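PDB 3HR6: putative surface-anchored fimbrial subunit from Corynebacterium diphtheriae, which probably forms the shaft of a cell-surface pilus as its major pilin, built of tandem Ig-like modules stabilised by isopeptide and disulfide bonds. Local coordinates for residues 10-15 with 136-141; 100-105 with 114-119. All coordinates share one frame; numbering follows the deposited sequence. Where two conformers were deposited one is given.

Contact 1. Residues 10-15 with 136-141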
loop_
_atom_site.group_PDB
_atom_site.type_symbol
_atom_site.label_atom_id
_atom_site.label_comp_id
_atom_site.label_asym_id
_atom_site.label_seq_id
_atom_site.Cartn_x
_atom_site.Cartn_y
_atom_site.Cartn_z
ATOM N N HIS A 10 -3.481 6.179 28.889
ATOM C CA HIS A 10 -4.310 5.165 28.252
ATOM C C HIS A 10 -4.875 5.697 26.936
ATOM O O HIS A 10 -5.665 6.636 26.919
ATOM C CB HIS A 10 -5.455 4.789 29.192
ATOM C CG HIS A 10 -5.022 4.379 30.560
ATOM N ND1 HIS A 10 -4.506 3.129 30.834
ATOM C CD2 HIS A 10 -4.997 5.059 31.729
ATOM C CE1 HIS A 10 -4.218 3.050 32.120
ATOM N NE2 HIS A 10 -4.502 4.208 32.686
ATOM N N ALA A 11 -4.523 5.060 25.830
ATOM C CA ALA A 11 -4.895 5.525 24.530
ATOM C C ALA A 11 -6.212 4.898 24.153
ATOM O O ALA A 11 -6.276 3.708 23.895
ATOM C CB ALA A 11 -3.812 5.134 23.526
ATOM N N LEU A 12 -7.274 5.694 24.158
ATOM C CA LEU A 12 -8.618 5.199 23.871
ATOM C C LEU A 12 -8.999 5.416 22.421
ATOM O O LEU A 12 -8.785 6.513 21.870
ATOM C CB LEU A 12 -9.609 5.952 24.756
ATOM C CG LEU A 12 -9.817 5.325 26.125
ATOM C CD1 LEU A 12 -8.558 4.804 26.798
ATOM C CD2 LEU A 12 -10.672 6.239 27.008
ATOM N N MET A 13 -9.573 4.398 21.795
ATOM C CA MET A 13 -10.116 4.530 20.446
ATOM C C MET A 13 -11.589 4.924 20.518
ATOM O O MET A 13 -12.418 4.150 21.022
ATOM C CB MET A 13 -9.968 3.201 19.691
ATOM C CG MET A 13 -10.667 3.196 18.352
ATOM S SD MET A 13 -10.304 1.762 17.354
ATOM C CE MET A 13 -10.909 0.442 18.432
ATOM N N GLY A 14 -11.938 6.096 19.997
ATOM C CA GLY A 14 -13.342 6.523 19.978
ATOM C C GLY A 14 -13.455 8.023 19.889
ATOM O O GLY A 14 -12.434 8.717 19.798
ATOM N N LEU A 15 -14.694 8.507 19.897
ATOM C CA LEU A 15 -14.976 9.924 19.737
ATOM C C LEU A 15 -15.272 10.573 21.095
ATOM O O LEU A 15 -16.049 10.038 21.875
ATOM C CB LEU A 15 -16.145 10.094 18.771
ATOM C CG LEU A 15 -15.781 9.736 17.333
ATOM C CD1 LEU A 15 -17.045 9.553 16.454
ATOM C CD2 LEU A 15 -14.821 10.750 16.748
ATOM N N HIS A 136 -3.719 9.186 35.960
ATOM C CA HIS A 136 -4.185 8.502 34.733
ATOM C C HIS A 136 -4.908 9.471 33.803
ATOM O O HIS A 136 -5.751 10.275 34.259
ATOM C CB HIS A 136 -5.146 7.382 35.114
ATOM C CG HIS A 136 -4.497 6.290 35.893
ATOM N ND1 HIS A 136 -3.950 5.179 35.292
ATOM C CD2 HIS A 136 -4.239 6.170 37.214
ATOM C CE1 HIS A 136 -3.423 4.397 36.220
ATOM N NE2 HIS A 136 -3.578 4.978 37.391
ATOM N N VAL A 137 -4.582 9.379 32.512
ATOM C CA VAL A 137 -5.189 10.210 31.479
ATOM C C VAL A 137 -5.566 9.330 30.307
ATOM O O VAL A 137 -5.006 8.252 30.116
ATOM C CB VAL A 137 -4.278 11.356 31.027
ATOM C CG1 VAL A 137 -4.006 12.264 32.219
ATOM C CG2 VAL A 137 -2.984 10.813 30.465
ATOM N N TYR A 138 -6.552 9.796 29.560
ATOM C CA TYR A 138 -7.312 8.961 28.640
ATOM C C TYR A 138 -7.572 9.688 27.298
ATOM O O TYR A 138 -8.718 9.860 26.882
ATOM C CB TYR A 138 -8.644 8.575 29.302
ATOM C CG TYR A 138 -8.478 7.777 30.566
ATOM C CD1 TYR A 138 -8.414 6.382 30.536
ATOM C CD2 TYR A 138 -8.357 8.410 31.787
ATOM C CE1 TYR A 138 -8.241 5.647 31.704
ATOM C CE2 TYR A 138 -8.163 7.693 32.953
ATOM C CZ TYR A 138 -8.103 6.313 32.902
ATOM O OH TYR A 138 -7.908 5.605 34.053
ATOM N N PRO A 139 -6.513 10.112 26.616
ATOM C CA PRO A 139 -6.662 10.748 25.303
ATOM C C PRO A 139 -7.333 9.806 24.277
ATOM O O PRO A 139 -7.066 8.601 24.296
ATOM C CB PRO A 139 -5.219 11.050 24.922
ATOM C CG PRO A 139 -4.448 9.957 25.596
ATOM C CD PRO A 139 -5.092 9.872 26.940
ATOM N N LYS A 140 -8.223 10.356 23.448
ATOM C CA LYS A 140 -8.924 9.613 22.408
ATOM C C LYS A 140 -8.258 9.809 21.062
ATOM O O LYS A 140 -7.820 10.899 20.720
ATOM C CB LYS A 140 -10.382 10.087 22.278
ATOM C CG LYS A 140 -11.365 9.439 23.223
ATOM C CD LYS A 140 -11.035 9.536 24.701
ATOM C CE LYS A 140 -11.677 10.696 25.475
ATOM N NZ LYS A 140 -11.341 10.588 26.956
ATOM N N HIS A 141 -8.198 8.738 20.289
ATOM C CA HIS A 141 -7.780 8.798 18.893
ATOM C C HIS A 141 -8.798 8.032 18.077
ATOM O O HIS A 141 -9.660 7.347 18.619
ATOM C CB HIS A 141 -6.399 8.196 18.674
ATOM C CG HIS A 141 -6.352 6.734 18.958
ATOM N ND1 HIS A 141 -6.018 6.226 20.193
ATOM C CD2 HIS A 141 -6.668 5.672 18.183
ATOM C CE1 HIS A 141 -6.114 4.905 20.162
ATOM N NE2 HIS A 141 -6.497 4.541 18.951
#

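Contact 2. Residues 100-105 with 114-119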
loop_
_atom_site.group_PDB
_atom_site.type_symbol
_atom_site.label_atom_id
_atom_site.label_comp_id
_atom_site.label_asym_id
_atom_site.label_seq_id
_atom_site.Cartn_x
_atom_site.Cartn_y
_atom_site.Cartn_z
ATOM N N LEU A 100 3.155 17.916 29.484
ATOM C CA LEU A 100 2.445 17.932 28.225
ATOM C C LEU A 100 2.634 16.566 27.573
ATOM O O LEU A 100 3.763 16.081 27.425
ATOM C CB LEU A 100 2.952 19.078 27.333
ATOM C CG LEU A 100 2.297 19.144 25.955
ATOM C CD1 LEU A 100 0.982 19.873 26.034
ATOM C CD2 LEU A 100 3.267 19.814 24.936
ATOM N N VAL A 101 1.510 15.915 27.256
ATOM C CA VAL A 101 1.514 14.598 26.650
ATOM C C VAL A 101 1.201 14.760 25.167
ATOM O O VAL A 101 0.154 15.311 24.804
ATOM C CB VAL A 101 0.463 13.653 27.322
ATOM C CG1 VAL A 101 0.284 12.362 26.527
ATOM C CG2 VAL A 101 0.852 13.365 28.778
ATOM N N VAL A 102 2.092 14.272 24.322
ATOM C CA VAL A 102 1.933 14.413 22.871
ATOM C C VAL A 102 1.846 13.033 22.241
ATOM O O VAL A 102 2.816 12.295 22.227
ATOM C CB VAL A 102 3.091 15.212 22.223
ATOM C CG1 VAL A 102 2.924 15.281 20.692
ATOM C CG2 VAL A 102 3.154 16.617 22.801
ATOM N N GLN A 103 0.696 12.666 21.701
ATOM C CA GLN A 103 0.649 11.458 20.878
ATOM C C GLN A 103 1.399 11.699 19.572
ATOM O O GLN A 103 1.258 12.750 18.954
ATOM C CB GLN A 103 -0.762 10.999 20.537
ATOM C CG GLN A 103 -0.731 9.595 19.941
ATOM C CD GLN A 103 -2.092 8.939 19.772
ATOM O OE1 GLN A 103 -3.147 9.514 20.097
ATOM N NE2 GLN A 103 -2.077 7.701 19.265
ATOM N N GLU A 104 2.153 10.695 19.155
ATOM C CA GLU A 104 3.031 10.800 17.997
ATOM C C GLU A 104 2.460 9.997 16.838
ATOM O O GLU A 104 1.562 9.184 16.993
ATOM C CB GLU A 104 4.382 10.249 18.352
ATOM C CG GLU A 104 5.061 10.960 19.534
ATOM C CD GLU A 104 5.655 12.318 19.195
ATOM O OE1 GLU A 104 5.289 12.933 18.179
ATOM O OE2 GLU A 104 6.497 12.781 19.985
ATOM N N LEU A 105 3.060 10.207 15.681
ATOM C CA LEU A 105 2.635 9.596 14.436
ATOM C C LEU A 105 3.370 8.292 14.121
ATOM O O LEU A 105 3.184 7.721 13.039
ATOM C CB LEU A 105 2.821 10.623 13.311
ATOM C CG LEU A 105 1.844 11.796 13.310
ATOM C CD1 LEU A 105 2.310 12.811 12.235
ATOM C CD2 LEU A 105 0.407 11.354 13.069
ATOM N N SER A 114 -4.440 11.868 19.072
ATOM C CA SER A 114 -4.879 12.813 20.058
ATOM C C SER A 114 -4.059 14.087 19.933
ATOM O O SER A 114 -2.885 14.030 19.588
ATOM C CB SER A 114 -4.694 12.231 21.464
ATOM O OG SER A 114 -5.313 10.955 21.602
ATOM N N GLN A 115 -4.699 15.216 20.192
ATOM C CA GLN A 115 -4.011 16.490 20.311
ATOM C C GLN A 115 -3.158 16.504 21.578
ATOM O O GLN A 115 -3.430 15.756 22.531
ATOM C CB GLN A 115 -5.025 17.626 20.423
ATOM C CG GLN A 115 -6.085 17.592 19.340
ATOM C CD GLN A 115 -5.504 17.857 18.010
ATOM O OE1 GLN A 115 -4.765 18.840 17.849
ATOM N NE2 GLN A 115 -5.832 17.015 17.027
ATOM N N PRO A 116 -2.134 17.371 21.604
ATOM C CA PRO A 116 -1.410 17.577 22.853
ATOM C C PRO A 116 -2.302 18.052 23.984
ATOM O O PRO A 116 -3.290 18.760 23.752
ATOM C CB PRO A 116 -0.394 18.654 22.482
ATOM C CG PRO A 116 -0.246 18.518 21.017
ATOM C CD PRO A 116 -1.571 18.191 20.513
ATOM N N PHE A 117 -1.984 17.638 25.208
ATOM C CA PHE A 117 -2.755 18.066 26.347
ATOM C C PHE A 117 -1.907 18.125 27.605
ATOM O O PHE A 117 -0.913 17.442 27.733
ATOM C CB PHE A 117 -3.980 17.158 26.543
ATOM C CG PHE A 117 -3.648 15.731 26.920
ATOM C CD1 PHE A 117 -3.642 15.334 28.251
ATOM C CD2 PHE A 117 -3.387 14.786 25.946
ATOM C CE1 PHE A 117 -3.335 14.040 28.611
ATOM C CE2 PHE A 117 -3.068 13.492 26.289
ATOM C CZ PHE A 117 -3.086 13.102 27.618
ATOM N N LEU A 118 -2.330 18.975 28.525
ATOM C CA LEU A 118 -1.602 19.228 29.763
ATOM C C LEU A 118 -2.072 18.257 30.848
ATOM O O LEU A 118 -3.254 17.877 30.896
ATOM C CB LEU A 118 -1.835 20.663 30.224
ATOM C CG LEU A 118 -1.312 21.809 29.344
ATOM C CD1 LEU A 118 -1.932 23.149 29.764
ATOM C CD2 LEU A 118 0.203 21.834 29.383
ATOM N N VAL A 119 -1.124 17.847 31.693
ATOM C CA VAL A 119 -1.393 17.009 32.872
ATOM C C VAL A 119 -0.514 17.497 34.012
ATOM O O VAL A 119 0.702 17.487 33.897
ATOM C CB VAL A 119 -1.029 15.518 32.652
ATOM C CG1 VAL A 119 -1.528 14.687 33.785
ATOM C CG2 VAL A 119 -1.611 14.988 31.326
HETATM O O HOH W 1 -1.567 13.781 22.934
HETATM O O HOH W 2 -0.407 15.013 19.545
#

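Contact 1. Residues 10-15 with 136-141
His10 and Tyr138 each carry CG anti to the carbonyl carbon (chi1 -54° in His10), and the two side chains run next to each other in the same direction. Their rings are tilted by only 17° yet offset, with little of one lying over the other; the closest approach is His10 CD2 to Tyr138 CE1 at 3.3 Å. The imidazole of His136 meets His10 rim to rim, the planes 10° apart, and completes an aromatic cluster of three. His10 NE2 and His136 ND1 share a hydrogen bond of 2.8 Å in which either may be the donor. With ND1 of His10 bonded to Gly87 O, both ring nitrogens of this buried histidine have partners, which fixes the rotation of its imidazole. Beyond this cluster strand 5-13 runs parallel to strand 131-143 inside the N-terminal pilin domain, with Leu12 bridging to Lys140 and Met13 to His141. His10 N bonds Val137 O, Leu12 N bonds Pro139 O, His141 N returns to Leu12 O at 2.8 Å, and Gly14 N closes the run on His141 O. Pro139 has no N-H, and its CD packs against His10 O; Tyr138 CA makes a CA-H...O contact to the same oxygen at 3.3 Å. Leu12 and Lys140 share one side of the sheet: the lysine chain, bent at its middle torsions, sets CD 3.9 Å from Leu12 CB and turns NZ back to Tyr138 O, 2.7 Å away. Leu12 CD2 reaches Tyr138 CB. On the other side, the His141 imidazole has Leu12 O and Met13 CA over one face, the latter in a CH-pi contact with CA 4.1 Å from the ring centroid.

Contact 2. Residues 100-105 with 114-119
Leu100 meets the 114-119 segment through CD1, which lies 4.0 Å from Pro116 CB and equally near Leu118 CD2; helix 63-66 packs on the same two leucines through Leu63. Next in sequence, Val101 forms the antiparallel hydrogen-bonded pair with Phe117: its N donates to Phe117 O at 2.9 Å, while Phe117 N returns a longer bond of 3.2 Å to Val101 O. The valine side chain covers one face of the Phe117 ring, with CB above it near the rim in a CH-pi contact and CG1 3.5 Å from CE2. The other branch, CG2, touches Val119 CG2. Val102 adds a lighter contact, CG2 against Pro116 CB. By Gln103 the backbones have parted, and water enters: one molecule accepts from Gln103 N and donates to Val101 O and Gln115 O, and a second joins Gln103 O to Ser114 O. The glutamine side chain reaches across at the same level in extended form, CG anti to the backbone N (chi1 -168°). Its OE1 takes the N-H of Ser114 at 2.9 Å in a nearly straight bond, although the donor stands 43° out of the amide carbonyl plane. Ser114 OG is also 3.0 Å from Gln103 OE1, but that bond is not settled, Lys140 O being the stronger partner. The strands pair directly at Leu100-Val101 with Phe117-Leu118; where 114-116 leaves strand geometry, water and the Gln103 amide take over the link, with Val101 O holding both a water and the N-H of Phe117, so the contact changes from apolar to polar along its length.

Both contacts belong to one mixed sheet of the N-terminal domain, where strands 117-124 and 131-143 are neighbours; along the chain, contact 2 is nested inside the loop closed by contact 1. Contact 2 is the more buried and mostly apolar, an antiparallel pairing completed by water. Contact 1 is parallel and only partly buried, richer in histidine and direct backbone bonds, with Tyr138 and His136 exposed. They meet directly: Pro139 CB packs 3.5 Å from Phe117 CE2, Val137 CG2 touches Phe117 CZ, and Ser114 OG probably hydrogen-bonds Lys140 O at 2.7 Å, joining a polar end of contact 2 to the backbone of contact 1.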